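Acyltransferase (Streptococcus pneumoniae, PDB 5UG1) transfers acetyl groups onto peptidoglycan as the catalytic domain of O-acetyltransferase A, probably by a serine-based mechanism that passes through a covalent intermediate. Local coordinates at residues T57-T62 against T166-A171; G27-A32 against F53-V58; S76-L81 against H85-V90. All coordinates share one frame; numbering follows the deposited sequence.

Contact 1 (T57-T62 against T166-A171); sequences TVVIAT and TALQTA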
loop_
_atom_site.group_PDB
_atom_site.type_symbol
_atom_site.label_atom_id
_atom_site.label_comp_id
_atom_site.label_asym_id
_atom_site.label_seq_id
_atom_site.Cartn_x
_atom_site.Cartn_y
_atom_site.Cartn_z
ATOM N N THR A 57 6.076 4.457 -11.215
ATOM C CA THR A 57 5.066 4.457 -10.170
ATOM C C THR A 57 5.417 3.404 -9.124
ATOM O O THR A 57 5.623 2.231 -9.455
ATOM C CB THR A 57 3.675 4.203 -10.751
ATOM O OG1 THR A 57 3.478 5.056 -11.885
ATOM C CG2 THR A 57 2.624 4.511 -9.723
ATOM N N VAL A 58 5.481 3.835 -7.866
ATOM C CA VAL A 58 5.841 2.995 -6.728
ATOM C C VAL A 58 4.627 2.884 -5.814
ATOM O O VAL A 58 4.052 3.901 -5.400
ATOM C CB VAL A 58 7.047 3.579 -5.967
ATOM C CG1 VAL A 58 7.519 2.611 -4.885
ATOM C CG2 VAL A 58 8.173 3.934 -6.939
ATOM N N VAL A 59 4.232 1.658 -5.497
ATOM C CA VAL A 59 3.126 1.415 -4.582
ATOM C C VAL A 59 3.693 0.818 -3.303
ATOM O O VAL A 59 4.303 -0.259 -3.331
ATOM C CB VAL A 59 2.060 0.496 -5.195
ATOM C CG1 VAL A 59 0.847 0.451 -4.278
ATOM C CG2 VAL A 59 1.667 0.995 -6.598
ATOM N N ILE A 60 3.485 1.513 -2.185
ATOM C CA ILE A 60 3.939 1.074 -0.871
ATOM C C ILE A 60 2.712 0.528 -0.149
ATOM O O ILE A 60 1.865 1.295 0.324
ATOM C CB ILE A 60 4.604 2.211 -0.079
ATOM C CG1 ILE A 60 5.773 2.823 -0.856
ATOM C CG2 ILE A 60 5.064 1.711 1.318
ATOM C CD1 ILE A 60 6.865 1.811 -1.330
ATOM N N ALA A 61 2.598 -0.795 -0.073
ATOM C CA ALA A 61 1.426 -1.450 0.512
ATOM C C ALA A 61 1.832 -2.126 1.819
ATOM O O ALA A 61 1.957 -3.352 1.917
ATOM C CB ALA A 61 0.812 -2.444 -0.495
ATOM N N THR A 62 2.043 -1.298 2.841
ATOM C CA THR A 62 2.532 -1.725 4.145
ATOM C C THR A 62 1.835 -0.900 5.219
ATOM O O THR A 62 1.121 0.063 4.927
ATOM C CB THR A 62 4.048 -1.518 4.291
ATOM O OG1 THR A 62 4.338 -0.118 4.171
ATOM C CG2 THR A 62 4.857 -2.306 3.245
ATOM N N THR A 166 -7.618 1.930 -8.760
ATOM C CA THR A 166 -8.266 3.236 -8.812
ATOM C C THR A 166 -7.292 4.356 -8.468
ATOM O O THR A 166 -7.328 5.418 -9.087
ATOM C CB THR A 166 -9.473 3.249 -7.882
ATOM O OG1 THR A 166 -10.452 2.341 -8.392
ATOM C CG2 THR A 166 -10.087 4.636 -7.812
ATOM N N ALA A 167 -6.404 4.132 -7.492
ATOM C CA ALA A 167 -5.373 5.121 -7.180
ATOM C C ALA A 167 -4.410 5.323 -8.353
ATOM O O ALA A 167 -4.026 6.456 -8.661
ATOM C CB ALA A 167 -4.606 4.696 -5.929
ATOM N N LEU A 168 -3.995 4.237 -9.011
ATOM C CA LEU A 168 -3.131 4.380 -10.179
ATOM C C LEU A 168 -3.812 5.186 -11.273
ATOM O O LEU A 168 -3.181 6.031 -11.917
ATOM C CB LEU A 168 -2.727 3.007 -10.709
ATOM C CG LEU A 168 -1.720 2.261 -9.840
ATOM C CD1 LEU A 168 -1.806 0.775 -10.078
ATOM C CD2 LEU A 168 -0.334 2.745 -10.164
ATOM N N GLN A 169 -5.102 4.944 -11.504
ATOM C CA GLN A 169 -5.812 5.749 -12.495
ATOM C C GLN A 169 -5.858 7.206 -12.067
ATOM O O GLN A 169 -5.653 8.106 -12.885
ATOM C CB GLN A 169 -7.224 5.208 -12.718
ATOM C CG GLN A 169 -7.252 3.844 -13.361
ATOM C CD GLN A 169 -8.632 3.470 -13.861
ATOM O OE1 GLN A 169 -9.516 3.110 -13.075
ATOM N NE2 GLN A 169 -8.829 3.561 -15.175
ATOM N N THR A 170 -6.121 7.453 -10.778
ATOM C CA THR A 170 -6.085 8.814 -10.250
ATOM C C THR A 170 -4.724 9.458 -10.476
ATOM O O THR A 170 -4.639 10.626 -10.877
ATOM C CB THR A 170 -6.414 8.802 -8.754
ATOM O OG1 THR A 170 -7.745 8.310 -8.545
ATOM C CG2 THR A 170 -6.272 10.202 -8.157
ATOM N N ALA A 171 -3.648 8.706 -10.232
ATOM C CA ALA A 171 -2.294 9.236 -10.307
ATOM C C ALA A 171 -1.810 9.441 -11.735
ATOM O O ALA A 171 -0.723 10.000 -11.920
ATOM C CB ALA A 171 -1.314 8.313 -9.571
#
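L168 reaches from helix 150-171 to the sheet with one of its two terminal methyls, and that methyl makes both contacts, one tight and one loose. L168 CD2 lies 3.5 Å from T57 CG2, tighter than methyls usually sit, and 4.4 Å from V59 CG2. T57 and V59 are two residues apart on strand 57-61 and present their methyls on the same face, so CD2 meets both. The threonine is turned to suit: its CG2 lies trans to the backbone nitrogen and faces the helix, while OG1 takes the place beside that nitrogen (chi1 -48°). The leucine comes in at a slant to it, its CB leaving the helix obliquely before the branch swings in toward the strand. The backbones stay well apart, with 8.2 Å between T57 CA and L168 CA.

Neighbouring strands complete the setting. L168 also rests on T6 of strand 6-10 and on I88 of strand 86-90, while V59 packs on L8 and V90. The contact thus illustrates how the last helix of an alpha/beta domain closes over one face of a parallel sheet. No hydrogen bond joins the two segments: methyl meets methyl, so the fit rests on van der Waals contact and probably on the exclusion of water, and T57 takes part through its carbon branch.

Contact 2 (G27-A32 against F53-V58); sequences GAQINA and FLPKTV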
loop_
_atom_site.group_PDB
_atom_site.type_symbol
_atom_site.label_atom_id
_atom_site.label_comp_id
_atom_site.label_asym_id
_atom_site.label_seq_id
_atom_site.Cartn_x
_atom_site.Cartn_y
_atom_site.Cartn_z
ATOM N N GLY A 27 0.983 -6.823 -15.970
ATOM C CA GLY A 27 2.290 -6.238 -16.202
ATOM C C GLY A 27 2.843 -5.425 -15.056
ATOM O O GLY A 27 3.981 -4.954 -15.147
ATOM N N ALA A 28 2.080 -5.234 -13.981
ATOM C CA ALA A 28 2.656 -4.648 -12.783
ATOM C C ALA A 28 3.602 -5.649 -12.128
ATOM O O ALA A 28 3.446 -6.866 -12.258
ATOM C CB ALA A 28 1.567 -4.224 -11.801
ATOM N N GLN A 29 4.612 -5.122 -11.455
ATOM C CA GLN A 29 5.591 -5.927 -10.740
ATOM C C GLN A 29 5.163 -5.962 -9.281
ATOM O O GLN A 29 5.306 -4.966 -8.565
ATOM C CB GLN A 29 6.995 -5.341 -10.883
ATOM C CG GLN A 29 7.547 -5.371 -12.294
ATOM C CD GLN A 29 8.912 -4.714 -12.383
ATOM O OE1 GLN A 29 9.059 -3.626 -12.935
ATOM N NE2 GLN A 29 9.915 -5.374 -11.837
ATOM N N ILE A 30 4.621 -7.094 -8.847
ATOM C CA ILE A 30 4.108 -7.239 -7.492
ATOM C C ILE A 30 5.225 -7.870 -6.675
ATOM O O ILE A 30 5.585 -9.032 -6.893
ATOM C CB ILE A 30 2.822 -8.081 -7.451
ATOM C CG1 ILE A 30 1.807 -7.601 -8.498
ATOM C CG2 ILE A 30 2.170 -8.023 -6.069
ATOM C CD1 ILE A 30 1.249 -6.219 -8.232
ATOM N N ASN A 31 5.810 -7.094 -5.764
ATOM C CA ASN A 31 6.883 -7.570 -4.894
ATOM C C ASN A 31 6.353 -7.477 -3.463
ATOM O O ASN A 31 6.553 -6.480 -2.767
ATOM C CB ASN A 31 8.170 -6.753 -5.136
ATOM C CG ASN A 31 9.275 -7.057 -4.133
ATOM O OD1 ASN A 31 9.242 -8.061 -3.412
ATOM N ND2 ASN A 31 10.272 -6.178 -4.087
ATOM N N ALA A 32 5.653 -8.522 -3.024
ATOM C CA ALA A 32 5.026 -8.538 -1.708
ATOM C C ALA A 32 5.488 -9.769 -0.954
ATOM O O ALA A 32 5.633 -10.844 -1.544
ATOM C CB ALA A 32 3.489 -8.524 -1.806
ATOM N N PHE A 53 16.009 -0.718 -11.155
ATOM C CA PHE A 53 14.838 -1.561 -11.314
ATOM C C PHE A 53 13.536 -0.864 -10.923
ATOM O O PHE A 53 12.453 -1.352 -11.275
ATOM C CB PHE A 53 14.991 -2.812 -10.462
ATOM C CG PHE A 53 16.161 -3.663 -10.834
ATOM C CD1 PHE A 53 16.530 -3.825 -12.159
ATOM C CD2 PHE A 53 16.885 -4.327 -9.853
ATOM C CE1 PHE A 53 17.621 -4.630 -12.499
ATOM C CE2 PHE A 53 17.968 -5.135 -10.186
ATOM C CZ PHE A 53 18.337 -5.285 -11.513
ATOM N N LEU A 54 13.609 0.250 -10.212
ATOM C CA LEU A 54 12.400 0.921 -9.751
ATOM C C LEU A 54 11.754 1.674 -10.909
ATOM O O LEU A 54 12.377 2.581 -11.466
ATOM C CB LEU A 54 12.720 1.884 -8.611
ATOM C CG LEU A 54 11.537 2.274 -7.728
ATOM C CD1 LEU A 54 11.007 1.019 -7.043
ATOM C CD2 LEU A 54 11.893 3.352 -6.691
ATOM N N PRO A 55 10.535 1.340 -11.300
ATOM C CA PRO A 55 9.873 2.067 -12.388
ATOM C C PRO A 55 9.181 3.307 -11.837
ATOM O O PRO A 55 9.213 3.575 -10.637
ATOM C CB PRO A 55 8.865 1.047 -12.906
ATOM C CG PRO A 55 8.440 0.344 -11.630
ATOM C CD PRO A 55 9.702 0.227 -10.806
ATOM N N LYS A 56 8.492 4.022 -12.733
ATOM C CA LYS A 56 7.997 5.359 -12.421
ATOM C C LYS A 56 7.043 5.358 -11.230
ATOM O O LYS A 56 7.157 6.195 -10.335
ATOM C CB LYS A 56 7.304 5.967 -13.639
ATOM C CG LYS A 56 6.850 7.392 -13.383
ATOM C CD LYS A 56 6.145 7.977 -14.566
ATOM C CE LYS A 56 4.650 7.783 -14.454
ATOM N NZ LYS A 56 3.940 8.388 -15.625
ATOM N N THR A 57 6.076 4.457 -11.215
ATOM C CA THR A 57 5.066 4.457 -10.170
ATOM C C THR A 57 5.417 3.404 -9.124
ATOM O O THR A 57 5.623 2.231 -9.455
ATOM C CB THR A 57 3.675 4.203 -10.751
ATOM O OG1 THR A 57 3.478 5.056 -11.885
ATOM C CG2 THR A 57 2.624 4.511 -9.723
ATOM N N VAL A 58 5.481 3.835 -7.866
ATOM C CA VAL A 58 5.841 2.995 -6.728
ATOM C C VAL A 58 4.627 2.884 -5.814
ATOM O O VAL A 58 4.052 3.901 -5.400
ATOM C CB VAL A 58 7.047 3.579 -5.967
ATOM C CG1 VAL A 58 7.519 2.611 -4.885
ATOM C CG2 VAL A 58 8.173 3.934 -6.939
HETATM O O HOH W 1 12.065 -3.346 -13.016
#
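Water 1 joins Q29 to F53, and its bond to the F53 carbonyl is the shorter of the two. The water donates one hydrogen to F53 O at 2.7 Å and the other to Q29 OE1 at 3.0 Å. The two acceptors subtend about 101° at the water oxygen, close to what the bent molecule offers, so both of its hydrogens are well used. The acceptors themselves are 4.4 Å apart, Q29 OE1 to F53 O, too far for direct touch, and the water makes up the difference.

Q29 leaves strand 29-32 with a nearly straight aliphatic stem (chi2 177°) that carries its amide across to the other segment. There the oxygen end also comes up to the ring of P55, with Q29 OE1 4.2 Å from P55 CG, a loose approach of oxygen to ring carbon. F53 contributes through its backbone; its CB starts toward Q29, but the phenyl ring turns away.

Strand 6-10 runs between the two segments in the sheet, and both Q29 and P55 lean on M7 from it, which explains the separation of 9.2 Å between Q29 CA and P55 CA. L54 packs on M45 and N48 of helix 38-50. The contact therefore reaches across strand 6-10 and ties the outermost strand 29-32 to the loop leading into strand 57-61. It is a worked example of a solvent-mediated tie: a carbonyl and an amide oxygen, both acceptors, cannot bond each other, and a water with two hydrogens to give reconciles them, at a place where Q29 and F53 are both exposed.

Contact 3 (S76-L81 against H85-V90); sequences SIVKNL and HHMILV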
loop_
_atom_site.group_PDB
_atom_site.type_symbol
_atom_site.label_atom_id
_atom_site.label_comp_id
_atom_site.label_asym_id
_atom_site.label_seq_id
_atom_site.Cartn_x
_atom_site.Cartn_y
_atom_site.Cartn_z
ATOM N N SER A 76 9.841 9.188 6.429
ATOM C CA SER A 76 11.104 8.797 5.818
ATOM C C SER A 76 10.906 8.254 4.407
ATOM O O SER A 76 11.647 8.616 3.487
ATOM C CB SER A 76 11.809 7.757 6.680
ATOM O OG SER A 76 13.036 7.404 6.078
ATOM N N ILE A 77 9.942 7.350 4.218
ATOM C CA ILE A 77 9.809 6.747 2.899
ATOM C C ILE A 77 9.375 7.803 1.891
ATOM O O ILE A 77 9.853 7.829 0.753
ATOM C CB ILE A 77 8.860 5.532 2.944
ATOM C CG1 ILE A 77 9.131 4.603 1.759
ATOM C CG2 ILE A 77 7.402 5.957 2.991
ATOM C CD1 ILE A 77 8.488 3.258 1.903
ATOM N N VAL A 78 8.531 8.738 2.320
ATOM C CA VAL A 78 8.144 9.833 1.444
ATOM C C VAL A 78 9.348 10.698 1.123
ATOM O O VAL A 78 9.559 11.085 -0.030
ATOM C CB VAL A 78 7.011 10.648 2.086
ATOM C CG1 VAL A 78 6.854 11.994 1.364
ATOM C CG2 VAL A 78 5.717 9.825 2.072
ATOM N N LYS A 79 10.173 10.994 2.130
ATOM C CA LYS A 79 11.376 11.791 1.887
ATOM C C LYS A 79 12.317 11.095 0.907
ATOM O O LYS A 79 12.958 11.742 0.071
ATOM C CB LYS A 79 12.093 12.057 3.216
ATOM C CG LYS A 79 13.497 12.653 3.090
ATOM C CD LYS A 79 13.466 14.132 2.745
ATOM C CE LYS A 79 14.863 14.682 2.495
ATOM N NZ LYS A 79 15.792 14.417 3.634
ATOM N N ASN A 80 12.413 9.777 0.992
ATOM C CA ASN A 80 13.436 9.051 0.261
ATOM C C ASN A 80 12.978 8.606 -1.117
ATOM O O ASN A 80 13.779 8.021 -1.852
ATOM C CB ASN A 80 13.910 7.849 1.082
ATOM C CG ASN A 80 15.012 8.227 2.075
ATOM O OD1 ASN A 80 16.183 8.326 1.708
ATOM N ND2 ASN A 80 14.634 8.445 3.335
ATOM N N LEU A 81 11.726 8.871 -1.483
ATOM C CA LEU A 81 11.279 8.582 -2.837
ATOM C C LEU A 81 12.216 9.278 -3.821
ATOM O O LEU A 81 12.455 10.485 -3.685
ATOM C CB LEU A 81 9.842 9.054 -3.054
ATOM C CG LEU A 81 9.257 8.851 -4.451
ATOM C CD1 LEU A 81 8.862 7.389 -4.656
ATOM C CD2 LEU A 81 8.070 9.772 -4.689
ATOM N N HIS A 85 9.663 9.783 -9.728
ATOM C CA HIS A 85 8.663 8.775 -9.419
ATOM C C HIS A 85 7.389 9.420 -8.899
ATOM O O HIS A 85 7.397 10.540 -8.381
ATOM C CB HIS A 85 9.197 7.787 -8.383
ATOM C CG HIS A 85 10.390 7.013 -8.854
ATOM N ND1 HIS A 85 10.281 5.823 -9.546
ATOM C CD2 HIS A 85 11.716 7.261 -8.743
ATOM C CE1 HIS A 85 11.489 5.368 -9.826
ATOM N NE2 HIS A 85 12.377 6.224 -9.353
ATOM N N HIS A 86 6.287 8.701 -9.064
ATOM C CA HIS A 86 5.053 8.959 -8.346
ATOM C C HIS A 86 4.844 7.808 -7.375
ATOM O O HIS A 86 5.184 6.662 -7.677
ATOM C CB HIS A 86 3.857 9.082 -9.293
ATOM C CG HIS A 86 2.632 9.662 -8.645
ATOM N ND1 HIS A 86 2.274 10.988 -8.777
ATOM C CD2 HIS A 86 1.681 9.092 -7.868
ATOM C CE1 HIS A 86 1.156 11.208 -8.106
ATOM N NE2 HIS A 86 0.776 10.076 -7.543
ATOM N N MET A 87 4.299 8.111 -6.210
ATOM C CA MET A 87 4.214 7.147 -5.126
ATOM C C MET A 87 2.766 7.008 -4.698
ATOM O O MET A 87 2.059 8.005 -4.559
ATOM C CB MET A 87 5.078 7.590 -3.944
ATOM C CG MET A 87 5.172 6.631 -2.794
ATOM S SD MET A 87 6.121 7.410 -1.458
ATOM C CE MET A 87 7.200 6.046 -1.087
ATOM N N ILE A 88 2.327 5.771 -4.495
ATOM C CA ILE A 88 0.989 5.487 -3.986
ATOM C C ILE A 88 1.116 4.832 -2.616
ATOM O O ILE A 88 1.869 3.866 -2.455
ATOM C CB ILE A 88 0.211 4.606 -4.971
ATOM C CG1 ILE A 88 -0.074 5.422 -6.223
ATOM C CG2 ILE A 88 -1.068 4.081 -4.356
ATOM C CD1 ILE A 88 -0.742 4.648 -7.232
ATOM N N LEU A 89 0.391 5.362 -1.629
ATOM C CA LEU A 89 0.422 4.837 -0.267
ATOM C C LEU A 89 -0.868 4.070 0.007
ATOM O O LEU A 89 -1.966 4.632 -0.121
ATOM C CB LEU A 89 0.606 5.971 0.745
ATOM C CG LEU A 89 1.759 6.939 0.462
ATOM C CD1 LEU A 89 1.741 8.098 1.450
ATOM C CD2 LEU A 89 3.108 6.224 0.486
ATOM N N VAL A 90 -0.742 2.798 0.397
ATOM C CA VAL A 90 -1.895 1.963 0.725
ATOM C C VAL A 90 -2.062 1.953 2.246
ATOM O O VAL A 90 -1.214 1.418 2.973
ATOM C CB VAL A 90 -1.742 0.544 0.169
ATOM C CG1 VAL A 90 -3.120 -0.120 0.063
ATOM C CG2 VAL A 90 -1.059 0.571 -1.189
#
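The contact forms the second half of a beta-alpha-beta crossover: helix 70-80 has come back over the sheet after strand 57-61, and a tight connection returns the chain into strand 86-90. Helix segment 76-80 and strand 86-90 run nearly antiparallel, at 165°, with their axes 10.3 Å apart, and the space between them is filled by apolar side chains.

M87 bridges it. Its chain is extended as far as the sulfur, where it bends, and the methyl beyond lies 3.7 Å from I77 CG1; M87 CE also comes to 3.7 Å from the carbonyl oxygen I77 O. The sulfur faces V78, with M87 SD 4.3 Å from V78 CG2, and V78 CG2 also lies 4.4 Å from L89 CD1. L81, following the 76-80 helical segment, straddles the start of the strand. Its CG is trans to the backbone nitrogen (chi1 178°), and both methyls reach M87 CB, L81 CD2 at 3.8 Å. Both also meet H85, L81 CD1 at 3.8 Å from H85 CB and CD2 at the carbonyl oxygen. Leucine and methionine run alongside each other head to tail.

Within the helix segment, S76 O is gripped twice by N80, through its backbone N and through ND2 at 3.0 Å, the latter from above the carbonyl plane. I60 from strand 57-61 packs on both I77 and M87. On strand 122-125, I122, a residue of the sodium site, touches V78, M87 and L89. No hydrogen bond crosses between the segments; H86 makes its side-chain bonds to T123 and P175, outside the interface. Helix and strand are thus held by close apolar packing, with the flexible thioether fitted between branched neighbours.

Followed from the N terminus, the chain first closes contact 2, where the outer strand 29-32 meets the loop entering strand 57-61, after a helical excursion of some twenty residues. Strand 57-61 then opens contact 1, sharing T57 and V58 with the segment before it, and that contact closes only when helix 150-171 arrives. Nested inside this long loop lies contact 3, a short turn between helix 70-80 and strand 86-90. All three reach the same parallel sheet. Contacts 1 and 3 meet directly, since strands 57-61 and 86-90 are neighbours whose backbones probably hydrogen-bond and A171 packs on H86. Together they tie the sheet's edge, its centre and its helical cover.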